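Local coordinates for protein citrate lyase, subunit 1 (Methanosaeta concilii, PDB 6HXI) that probably works with its partner subunit to use ATP and coenzyme A to split citrate into acetyl-CoA and oxaloacetate, at residues 360-363 with 364-367; 322-325 with 326-329; 289-293 with 294-298. All blocks are in the same frame, centred on the assembly; numbering follows the deposited sequence.

Contact 1. Residues 360-363 with 364-367; sequences EEYQ and QKLQ
Leu366 reaches back over the carbonyl of Tyr362, one turn earlier, and every step of its side chain can be traced against that group. Leu366 CB lies 3.4 Å from Tyr362 O. Leu366 CG comes slightly nearer, at 3.3 Å from Tyr362 O, and also faces Tyr362 CB at 4.2 Å; CG sits here because it turns beside the backbone N, anti to the carbonyl carbon (chi1 -80°). Of the two methyls, Leu366 CD1 stays by the carbonyl, 3.6 Å from Tyr362 O. Beyond the turn, the leucine is buried against Leu322, Leu396 and Val398. The backbone explains why the oxygen is so closely wrapped: Tyr362 leaves helical geometry after helix 348-361 and is the N-cap residue of the short helix 363-368, so the chain kinks and restarts within the citrate-binding domain, which shares its fold with succinyl-CoA synthetase. Tyr362 O accepts the first bond of the new helix, from Leu366 N at 2.8 Å, with the donor close to the C=O axis although the N-H is bent (140°). The next bond, Gln367 N to Gln363 O at 3.3 Å, is weak. On the flank, Lys365 runs extended and slants across the tyrosine ring, its CD 4.0 Å from Tyr362 CE2. Gln364 turns its amide along the helix instead, where NE2 is hydrogen-bonded to Glu368.

Contact 2. Residues 322-325 with 326-329; sequences LDLM and TRSK
Thr326 OG1 sits among three oxygens at the C-terminal turn of helix 311-325. Thr326 OG1 lies 2.9 Å from Leu322 O and 3.0 Å from Asp323 O, two carbonyls that could each take its single proton, while water 1 donates to it at 2.7 Å. With chi1 at 60°, OG1 stands between its own N and carbonyl carbon, the position from which it meets Leu322 O. The same water also donates to Asp323 OD1, linking threonine and aspartate. In the backbone, Thr326 N bonds to Asp323 O at 3.2 Å. Asp323 uses its other oxygen for an i to i+4 salt bridge: Arg327 NH2 reaches OD2 at 2.8 Å. The bond lies nearly in the guanidinium plane but comes from above the carboxylate, the two planes being 70° apart. Glu247 makes a second salt bridge to NH2. With an alanine in place of Asp323, Arg327 would probably be left to Glu247 and freer to swing, and water 1 would lose an acceptor. Leu324 runs alongside the arginine and lays its CD2 over the centre of one guanidinium face, 3.7 Å from Arg327 NH1.

Contact 3. Residues 289-293 with 294-298; sequences TICDL and GHADE
Ile290 and His295 cross at about a right angle, methyl CG2 of the isoleucine against CB of the histidine at 3.6 Å. They stand where the hydrophobic pair of a Schellman motif usually sits, with only the CB of the histidine supplying the apolar surface; the motif ends helix 280-292. Its two backbone bonds are His295 N to Ile290 O at 3.0 Å and Gly294 N to Cys291 O at 3.0 Å. Gly294 makes the turn with a phi of 82°, and a CB at this position would fall only 2.7 Å from Leu293 O, so the bare backbone avoids a clash.

Because Ile290 CG2 stands anti to the backbone N, it faces the returning chain, where it also touches His295 O. The rest of the isoleucine leads away, and the residue packs on Val413 and Leu417 of helix 412-417 and on Met299. Ile290 O lies near the plane of the imidazole, at its edge, whereas Leu293 O comes at the ring obliquely. Leu293 CB is 3.9 Å from His295 CD2, while the rest of the leucine leads away to Val413 and Glu418.

On another side of the turn, Cys291 SG touches the methyl of Ala296, SG to CB 3.9 Å. This pair faces the partner subunit: Cys291 packs on Cys263 and Ala296 on Tyr266 of the chain of the succinyl-CoA ligase-like alpha subunit, so the helix end belongs to the subunit interface. The nearest approach of the imidazole to the helix end is His295 CD2 to Leu293 O, at 3.2 Å.

Contacts 1 and 2 form one continuous patch, their centres about 10 Å apart: the tyrosine at the kink of contact 1 lies on the helix end of contact 2, with Tyr362 CG 3.7 Å from Leu322 CB and Tyr362 OH 3.3 Å from Asp323 CB. Contact 3 stands apart, its centre about 20 Å from that of contact 2 and about 26 Å from that of contact 1, and it alone of the three meets another subunit. All three lie in the citrate-binding domain and involve helix ends. The coenzyme A pocket residues Gly307 and Phe345 come shortly before helices 311-325 and 348-361, so contacts 2 and 1 mark the far ends of helices that probably start near the cofactor.

Contact 1. Residues 360-363 with 364-367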
loop_
_atom_site.group_PDB
_atom_site.type_symbol
_atom_site.label_atom_id
_atom_site.label_comp_id
_atom_site.label_asym_id
_atom_site.label_seq_id
_atom_site.Cartn_x
_atom_site.Cartn_y
_atom_site.Cartn_z
ATOM N N GLU C 360 6.432 -48.718 -16.552
ATOM C CA GLU C 360 6.382 -48.898 -15.094
ATOM C C GLU C 360 5.027 -49.477 -14.690
ATOM O O GLU C 360 4.977 -50.384 -13.857
ATOM C CB GLU C 360 6.592 -47.558 -14.371
ATOM C CG GLU C 360 8.042 -47.236 -14.052
ATOM C CD GLU C 360 8.290 -45.853 -13.473
ATOM O OE1 GLU C 360 8.039 -44.849 -14.182
ATOM O OE2 GLU C 360 8.790 -45.776 -12.327
ATOM N N GLU C 361 3.933 -48.952 -15.286
ATOM C CA GLU C 361 2.561 -49.383 -15.014
ATOM C C GLU C 361 2.241 -50.774 -15.530
ATOM O O GLU C 361 1.446 -51.482 -14.908
ATOM C CB GLU C 361 1.545 -48.361 -15.540
ATOM C CG GLU C 361 1.073 -47.428 -14.440
ATOM C CD GLU C 361 0.056 -46.388 -14.859
ATOM O OE1 GLU C 361 -1.024 -46.774 -15.363
ATOM O OE2 GLU C 361 0.327 -45.182 -14.648
ATOM N N TYR C 362 2.846 -51.160 -16.666
ATOM C CA TYR C 362 2.655 -52.464 -17.303
ATOM C C TYR C 362 3.698 -53.520 -16.884
ATOM O O TYR C 362 3.731 -54.586 -17.489
ATOM C CB TYR C 362 2.584 -52.310 -18.836
ATOM C CG TYR C 362 1.184 -52.022 -19.323
ATOM C CD1 TYR C 362 0.677 -50.726 -19.324
ATOM C CD2 TYR C 362 0.347 -53.049 -19.749
ATOM C CE1 TYR C 362 -0.626 -50.459 -19.740
ATOM C CE2 TYR C 362 -0.959 -52.794 -20.167
ATOM C CZ TYR C 362 -1.441 -51.499 -20.157
ATOM O OH TYR C 362 -2.725 -51.241 -20.563
ATOM N N GLN C 363 4.494 -53.241 -15.818
ATOM C CA GLN C 363 5.553 -54.087 -15.234
ATOM C C GLN C 363 5.186 -55.575 -15.080
ATOM O O GLN C 363 5.966 -56.425 -15.518
ATOM C CB GLN C 363 6.016 -53.509 -13.881
ATOM C CG GLN C 363 7.147 -54.275 -13.199
ATOM C CD GLN C 363 7.445 -53.736 -11.821
ATOM O OE1 GLN C 363 8.484 -53.112 -11.590
ATOM N NE2 GLN C 363 6.551 -53.981 -10.866
ATOM N N GLN C 364 4.026 -55.883 -14.450
ATOM C CA GLN C 364 3.574 -57.262 -14.227
ATOM C C GLN C 364 3.224 -57.955 -15.555
ATOM O O GLN C 364 3.703 -59.068 -15.816
ATOM C CB GLN C 364 2.390 -57.300 -13.250
ATOM C CG GLN C 364 2.263 -58.628 -12.500
ATOM C CD GLN C 364 0.896 -58.838 -11.906
ATOM O OE1 GLN C 364 0.392 -58.024 -11.119
ATOM N NE2 GLN C 364 0.282 -59.964 -12.242
ATOM N N LYS C 365 2.410 -57.274 -16.392
ATOM C CA LYS C 365 1.982 -57.732 -17.717
ATOM C C LYS C 365 3.157 -57.880 -18.708
ATOM O O LYS C 365 3.079 -58.731 -19.594
ATOM C CB LYS C 365 0.887 -56.816 -18.283
ATOM C CG LYS C 365 -0.509 -57.356 -18.066
ATOM C CD LYS C 365 -1.583 -56.281 -18.205
ATOM C CE LYS C 365 -2.955 -56.843 -17.882
ATOM N NZ LYS C 365 -4.009 -55.797 -17.800
ATOM N N LEU C 366 4.242 -57.083 -18.541
ATOM C CA LEU C 366 5.451 -57.137 -19.372
ATOM C C LEU C 366 6.267 -58.406 -19.101
ATOM O O LEU C 366 6.725 -59.037 -20.057
ATOM C CB LEU C 366 6.349 -55.906 -19.150
ATOM C CG LEU C 366 5.976 -54.614 -19.870
ATOM C CD1 LEU C 366 6.651 -53.437 -19.226
ATOM C CD2 LEU C 366 6.352 -54.661 -21.328
ATOM N N GLN C 367 6.466 -58.766 -17.804
ATOM C CA GLN C 367 7.215 -59.954 -17.370
ATOM C C GLN C 367 6.480 -61.230 -17.778
ATOM O O GLN C 367 7.090 -62.135 -18.353
ATOM C CB GLN C 367 7.456 -59.937 -15.845
ATOM C CG GLN C 367 8.385 -58.813 -15.366
ATOM C CD GLN C 367 8.385 -58.596 -13.865
ATOM O OE1 GLN C 367 9.435 -58.387 -13.253
ATOM N NE2 GLN C 367 7.215 -58.573 -13.239
#

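Contact 2. Residues 322-325 with 326-329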
loop_
_atom_site.group_PDB
_atom_site.type_symbol
_atom_site.label_atom_id
_atom_site.label_comp_id
_atom_site.label_asym_id
_atom_site.label_seq_id
_atom_site.Cartn_x
_atom_site.Cartn_y
_atom_site.Cartn_z
ATOM N N LEU C 322 1.145 -51.024 -25.228
ATOM C CA LEU C 322 1.366 -52.011 -24.169
ATOM C C LEU C 322 0.131 -52.835 -23.907
ATOM O O LEU C 322 0.239 -54.053 -23.832
ATOM C CB LEU C 322 1.886 -51.378 -22.873
ATOM C CG LEU C 322 3.301 -50.823 -22.932
ATOM C CD1 LEU C 322 3.559 -49.932 -21.785
ATOM C CD2 LEU C 322 4.336 -51.924 -23.001
ATOM N N ASP C 323 -1.046 -52.188 -23.841
ATOM C CA ASP C 323 -2.330 -52.860 -23.628
ATOM C C ASP C 323 -2.538 -53.971 -24.640
ATOM O O ASP C 323 -2.699 -55.118 -24.242
ATOM C CB ASP C 323 -3.513 -51.864 -23.679
ATOM C CG ASP C 323 -4.882 -52.493 -23.465
ATOM O OD1 ASP C 323 -4.966 -53.503 -22.726
ATOM O OD2 ASP C 323 -5.867 -51.974 -24.025
ATOM N N LEU C 324 -2.495 -53.627 -25.940
ATOM C CA LEU C 324 -2.693 -54.524 -27.083
ATOM C C LEU C 324 -1.685 -55.678 -27.154
ATOM O O LEU C 324 -2.027 -56.762 -27.624
ATOM C CB LEU C 324 -2.653 -53.719 -28.386
ATOM C CG LEU C 324 -3.825 -52.778 -28.655
ATOM C CD1 LEU C 324 -3.398 -51.644 -29.580
ATOM C CD2 LEU C 324 -5.012 -53.533 -29.231
ATOM N N MET C 325 -0.451 -55.426 -26.699
ATOM C CA MET C 325 0.689 -56.340 -26.656
ATOM C C MET C 325 0.615 -57.362 -25.489
ATOM O O MET C 325 1.306 -58.382 -25.530
ATOM C CB MET C 325 1.946 -55.482 -26.484
ATOM C CG MET C 325 3.198 -56.116 -26.972
ATOM S SD MET C 325 4.567 -54.937 -26.952
ATOM C CE MET C 325 5.866 -56.010 -27.534
ATOM N N THR C 326 -0.179 -57.066 -24.446
ATOM C CA THR C 326 -0.271 -57.876 -23.225
ATOM C C THR C 326 -1.607 -58.640 -23.077
ATOM O O THR C 326 -1.871 -59.238 -22.025
ATOM C CB THR C 326 0.031 -57.006 -22.000
ATOM O OG1 THR C 326 -0.921 -55.944 -21.923
ATOM C CG2 THR C 326 1.467 -56.459 -21.994
ATOM N N ARG C 327 -2.429 -58.641 -24.137
ATOM C CA ARG C 327 -3.705 -59.339 -24.160
ATOM C C ARG C 327 -3.477 -60.844 -24.324
ATOM O O ARG C 327 -3.986 -61.629 -23.524
ATOM C CB ARG C 327 -4.605 -58.771 -25.264
ATOM C CG ARG C 327 -5.156 -57.401 -24.890
ATOM C CD ARG C 327 -5.738 -56.648 -26.065
ATOM N NE ARG C 327 -6.181 -55.314 -25.659
ATOM C CZ ARG C 327 -7.141 -54.618 -26.261
ATOM N NH1 ARG C 327 -7.789 -55.125 -27.304
ATOM N NH2 ARG C 327 -7.470 -53.412 -25.816
ATOM N N SER C 328 -2.655 -61.231 -25.318
ATOM C CA SER C 328 -2.312 -62.618 -25.626
ATOM C C SER C 328 -0.889 -62.966 -25.176
ATOM O O SER C 328 0.016 -62.137 -25.282
ATOM C CB SER C 328 -2.447 -62.862 -27.124
ATOM O OG SER C 328 -2.310 -64.233 -27.466
ATOM N N LYS C 329 -0.699 -64.198 -24.681
ATOM C CA LYS C 329 0.602 -64.706 -24.249
ATOM C C LYS C 329 1.166 -65.570 -25.378
ATOM O O LYS C 329 0.540 -66.559 -25.782
ATOM C CB LYS C 329 0.484 -65.477 -22.922
ATOM C CG LYS C 329 1.826 -65.804 -22.272
ATOM C CD LYS C 329 1.650 -66.289 -20.838
ATOM C CE LYS C 329 2.917 -66.885 -20.278
ATOM N NZ LYS C 329 2.880 -66.948 -18.795
HETATM O O HOH W 1 -3.618 -55.813 -21.606
#

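Contact 3. Residues 289-293 with 294-298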
loop_
_atom_site.group_PDB
_atom_site.type_symbol
_atom_site.label_atom_id
_atom_site.label_comp_id
_atom_site.label_asym_id
_atom_site.label_seq_id
_atom_site.Cartn_x
_atom_site.Cartn_y
_atom_site.Cartn_z
ATOM N N THR C 289 12.779 -52.786 -43.065
ATOM C CA THR C 289 13.796 -53.697 -42.514
ATOM C C THR C 289 13.163 -54.971 -41.957
ATOM O O THR C 289 13.684 -56.044 -42.220
ATOM C CB THR C 289 14.697 -52.968 -41.497
ATOM O OG1 THR C 289 15.119 -51.725 -42.059
ATOM C CG2 THR C 289 15.921 -53.773 -41.112
ATOM N N ILE C 290 12.041 -54.859 -41.211
ATOM C CA ILE C 290 11.333 -56.029 -40.653
ATOM C C ILE C 290 10.845 -56.949 -41.795
ATOM O O ILE C 290 11.055 -58.150 -41.707
ATOM C CB ILE C 290 10.200 -55.636 -39.649
ATOM C CG1 ILE C 290 10.738 -54.767 -38.485
ATOM C CG2 ILE C 290 9.482 -56.885 -39.107
ATOM C CD1 ILE C 290 9.672 -53.870 -37.764
ATOM N N CYS C 291 10.243 -56.372 -42.873
ATOM C CA CYS C 291 9.794 -57.091 -44.078
ATOM C C CYS C 291 10.973 -57.690 -44.827
ATOM O O CYS C 291 10.862 -58.811 -45.345
ATOM C CB CYS C 291 8.984 -56.181 -44.991
ATOM S SG CYS C 291 7.415 -55.627 -44.283
ATOM N N ASP C 292 12.097 -56.939 -44.906
ATOM C CA ASP C 292 13.333 -57.390 -45.560
ATOM C C ASP C 292 13.950 -58.594 -44.860
ATOM O O ASP C 292 14.598 -59.387 -45.533
ATOM C CB ASP C 292 14.367 -56.261 -45.731
ATOM C CG ASP C 292 14.205 -55.450 -47.008
ATOM O OD1 ASP C 292 14.243 -56.057 -48.116
ATOM O OD2 ASP C 292 14.104 -54.205 -46.908
ATOM N N LEU C 293 13.707 -58.760 -43.541
ATOM C CA LEU C 293 14.187 -59.905 -42.779
ATOM C C LEU C 293 13.179 -61.077 -42.780
ATOM O O LEU C 293 13.459 -62.129 -42.204
ATOM C CB LEU C 293 14.612 -59.508 -41.361
ATOM C CG LEU C 293 15.923 -58.720 -41.259
ATOM C CD1 LEU C 293 15.978 -57.916 -39.986
ATOM C CD2 LEU C 293 17.139 -59.621 -41.367
ATOM N N GLY C 294 12.048 -60.890 -43.465
ATOM C CA GLY C 294 10.988 -61.885 -43.620
ATOM C C GLY C 294 10.012 -61.990 -42.461
ATOM O O GLY C 294 9.393 -63.042 -42.271
ATOM N N HIS C 295 9.853 -60.907 -41.688
ATOM C CA HIS C 295 8.971 -60.892 -40.519
ATOM C C HIS C 295 7.717 -60.013 -40.707
ATOM O O HIS C 295 7.152 -59.546 -39.720
ATOM C CB HIS C 295 9.753 -60.505 -39.245
ATOM C CG HIS C 295 10.828 -61.476 -38.860
ATOM N ND1 HIS C 295 10.647 -62.381 -37.827
ATOM C CD2 HIS C 295 12.070 -61.641 -39.373
ATOM C CE1 HIS C 295 11.772 -63.071 -37.754
ATOM N NE2 HIS C 295 12.657 -62.663 -38.665
ATOM N N ALA C 296 7.249 -59.837 -41.965
ATOM C CA ALA C 296 6.041 -59.065 -42.318
ATOM C C ALA C 296 4.808 -59.603 -41.577
ATOM O O ALA C 296 3.965 -58.830 -41.102
ATOM C CB ALA C 296 5.800 -59.131 -43.819
ATOM N N ASP C 297 4.739 -60.936 -41.463
ATOM C CA ASP C 297 3.685 -61.667 -40.781
ATOM C C ASP C 297 3.678 -61.339 -39.284
ATOM O O ASP C 297 2.608 -61.155 -38.711
ATOM C CB ASP C 297 3.862 -63.179 -41.008
ATOM C CG ASP C 297 4.083 -63.612 -42.457
ATOM O OD1 ASP C 297 3.742 -62.824 -43.381
ATOM O OD2 ASP C 297 4.584 -64.742 -42.668
ATOM N N GLU C 298 4.871 -61.222 -38.663
ATOM C CA GLU C 298 4.973 -60.892 -37.244
ATOM C C GLU C 298 4.837 -59.388 -36.943
ATOM O O GLU C 298 4.782 -59.001 -35.768
ATOM C CB GLU C 298 6.238 -61.478 -36.608
ATOM C CG GLU C 298 6.184 -62.992 -36.434
ATOM C CD GLU C 298 4.951 -63.636 -35.810
ATOM O OE1 GLU C 298 4.209 -62.956 -35.062
ATOM O OE2 GLU C 298 4.747 -64.846 -36.055
#